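Local coordinates for RNA-binding protein (PDB 7JLY) that probably binds RNA through an RNA recognition motif and can bind calcium, at residues S2-V7 against F46-M51. Sequence-based numbering, arbitrary orientation.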
loop_
_atom_site.group_PDB
_atom_site.type_symbol
_atom_site.label_atom_id
_atom_site.label_comp_id
_atom_site.label_asym_id
_atom_site.label_seq_id
_atom_site.Cartn_x
_atom_site.Cartn_y
_atom_site.Cartn_z
ATOM N N SER A 2 2.075 -6.626 -13.778
ATOM C CA SER A 2 1.732 -5.584 -12.814
ATOM C C SER A 2 0.808 -6.147 -11.747
ATOM O O SER A 2 0.079 -7.105 -12.004
ATOM C CB SER A 2 1.049 -4.412 -13.522
ATOM O OG SER A 2 1.575 -3.179 -13.074
ATOM N N MET A 3 0.835 -5.565 -10.551
ATOM C CA MET A 3 -0.198 -5.851 -9.560
ATOM C C MET A 3 -0.500 -4.616 -8.724
ATOM O O MET A 3 0.408 -3.920 -8.268
ATOM C CB MET A 3 0.191 -7.017 -8.638
ATOM C CG MET A 3 -0.860 -7.267 -7.545
ATOM S SD MET A 3 -0.742 -8.862 -6.694
ATOM C CE MET A 3 -0.972 -9.991 -8.060
ATOM N N ASN A 4 -1.792 -4.363 -8.543
ATOM C CA ASN A 4 -2.302 -3.320 -7.666
ATOM C C ASN A 4 -2.467 -3.911 -6.272
ATOM O O ASN A 4 -3.032 -4.998 -6.121
ATOM C CB ASN A 4 -3.638 -2.796 -8.204
ATOM C CG ASN A 4 -4.034 -1.430 -7.634
ATOM O OD1 ASN A 4 -3.190 -0.630 -7.218
ATOM N ND2 ASN A 4 -5.341 -1.159 -7.636
ATOM N N ILE A 5 -1.953 -3.210 -5.267
ATOM C CA ILE A 5 -1.983 -3.696 -3.896
ATOM C C ILE A 5 -2.738 -2.722 -3.024
ATOM O O ILE A 5 -2.419 -1.537 -2.992
ATOM C CB ILE A 5 -0.563 -3.883 -3.317
ATOM C CG1 ILE A 5 0.277 -4.764 -4.247
ATOM C CG2 ILE A 5 -0.628 -4.485 -1.907
ATOM C CD1 ILE A 5 1.696 -4.958 -3.782
ATOM N N TYR A 6 -3.749 -3.237 -2.331
ATOM C CA TYR A 6 -4.494 -2.481 -1.336
ATOM C C TYR A 6 -3.726 -2.486 -0.024
ATOM O O TYR A 6 -3.348 -3.551 0.445
ATOM C CB TYR A 6 -5.882 -3.105 -1.138
ATOM C CG TYR A 6 -6.823 -2.374 -0.190
ATOM C CD1 TYR A 6 -6.727 -2.545 1.188
ATOM C CD2 TYR A 6 -7.829 -1.538 -0.679
ATOM C CE1 TYR A 6 -7.596 -1.899 2.060
ATOM C CE2 TYR A 6 -8.702 -0.886 0.184
ATOM C CZ TYR A 6 -8.584 -1.071 1.553
ATOM O OH TYR A 6 -9.449 -0.428 2.420
ATOM N N VAL A 7 -3.497 -1.315 0.563
ATOM C CA VAL A 7 -2.919 -1.258 1.906
ATOM C C VAL A 7 -3.859 -0.455 2.812
ATOM O O VAL A 7 -4.184 0.689 2.511
ATOM C CB VAL A 7 -1.502 -0.625 1.914
ATOM C CG1 VAL A 7 -0.805 -0.907 3.246
ATOM C CG2 VAL A 7 -0.649 -1.169 0.760
ATOM N N PHE A 46 -6.030 4.329 4.143
ATOM C CA PHE A 46 -5.764 3.290 3.167
ATOM C C PHE A 46 -5.270 3.865 1.846
ATOM O O PHE A 46 -5.362 5.067 1.591
ATOM C CB PHE A 46 -7.008 2.429 2.940
ATOM C CG PHE A 46 -8.065 3.069 2.069
ATOM C CD1 PHE A 46 -8.899 4.047 2.569
ATOM C CD2 PHE A 46 -8.260 2.635 0.765
ATOM C CE1 PHE A 46 -9.896 4.616 1.772
ATOM C CE2 PHE A 46 -9.248 3.198 -0.044
ATOM C CZ PHE A 46 -10.074 4.187 0.469
ATOM N N GLY A 47 -4.722 2.999 1.010
ATOM C CA GLY A 47 -4.204 3.447 -0.260
ATOM C C GLY A 47 -3.853 2.284 -1.153
ATOM O O GLY A 47 -4.154 1.128 -0.837
ATOM N N PHE A 48 -3.211 2.601 -2.273
ATOM C CA PHE A 48 -2.843 1.599 -3.259
ATOM C C PHE A 48 -1.402 1.741 -3.706
ATOM O O PHE A 48 -0.932 2.844 -3.977
ATOM C CB PHE A 48 -3.764 1.689 -4.481
ATOM C CG PHE A 48 -5.210 1.459 -4.162
ATOM C CD1 PHE A 48 -5.729 0.175 -4.126
ATOM C CD2 PHE A 48 -6.049 2.528 -3.892
ATOM C CE1 PHE A 48 -7.067 -0.043 -3.825
ATOM C CE2 PHE A 48 -7.389 2.317 -3.590
ATOM C CZ PHE A 48 -7.898 1.028 -3.560
ATOM N N VAL A 49 -0.709 0.610 -3.795
ATOM C CA VAL A 49 0.632 0.582 -4.363
ATOM C C VAL A 49 0.652 -0.340 -5.583
ATOM O O VAL A 49 0.175 -1.466 -5.513
ATOM C CB VAL A 49 1.686 0.090 -3.348
ATOM C CG1 VAL A 49 3.045 0.049 -4.015
ATOM C CG2 VAL A 49 1.714 0.994 -2.096
ATOM N N GLU A 50 1.192 0.139 -6.700
ATOM C CA GLU A 50 1.350 -0.710 -7.868
ATOM C C GLU A 50 2.795 -1.151 -7.974
ATOM O O GLU A 50 3.715 -0.341 -7.818
ATOM C CB GLU A 50 0.921 0.016 -9.145
ATOM C CG GLU A 50 -0.584 0.057 -9.328
ATOM C CD GLU A 50 -0.991 0.677 -10.650
ATOM O OE1 GLU A 50 -0.425 0.286 -11.692
ATOM O OE2 GLU A 50 -1.872 1.559 -10.647
ATOM N N MET A 51 2.991 -2.441 -8.222
ATOM C CA MET A 51 4.320 -2.995 -8.424
ATOM C C MET A 51 4.374 -3.582 -9.829
ATOM O O MET A 51 3.390 -4.135 -10.311
ATOM C CB MET A 51 4.646 -4.053 -7.368
ATOM C CG MET A 51 4.786 -3.478 -5.960
ATOM S SD MET A 51 5.247 -4.726 -4.759
ATOM C CE MET A 51 6.967 -4.981 -5.202
HETATM O O HOH W 1 -0.670 -2.477 -11.521
HETATM O O HOH W 2 -3.124 1.872 -7.981
#
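The Y6 ring reaches across to two phenylalanines of the neighbouring strand and meets each differently. Toward F48 it turns an edge: the planes stand at 82°, and Y6 CD2 comes 3.6 Å from F48 CE1 in an offset T-shaped pair. Toward F46 it is nearly parallel, planes 22° apart, yet slid so far that the rings barely overlap; Y6 CE2 meets F46 CD2 at 3.6 Å. Torsions put the rings there: Y6 has CG anti to its backbone N, F48 has CG anti to its carbonyl carbon, and F46 has CG in the crowded position between its own backbone N and carbonyl carbon. K77 adds a cation-pi contact to Y6.

Further along this face, the N4 amide plane is tilted 26° from that of the F48 ring, its ND2 3.8 Å from F48 CD1 and hydrogen-bonded to L80 O. N4 OD1 takes a water that also donates to E50 OE2; a second water joins S2 OG to E50 OE1, so both carboxylate oxygens are held.

Six backbone hydrogen bonds in three antiparallel pairs, M3 with M51, I5 with V49 and V7 with G47, zip the strands together. V7 N to G47 O, 2.9 Å, is the straightest. I5, V7, V49 and M51 point to the reverse face, where I5 CD1 touches M51 SD at 3.7 Å and helix 54-64 packs on M3 and I5.

These central strands carry RNP2 and RNP1 of an RNA recognition motif: Y6 and F48 occupy positions that in other RRMs stack on bases, F46 one that usually meets sugars, consistent with an RNA-binding surface.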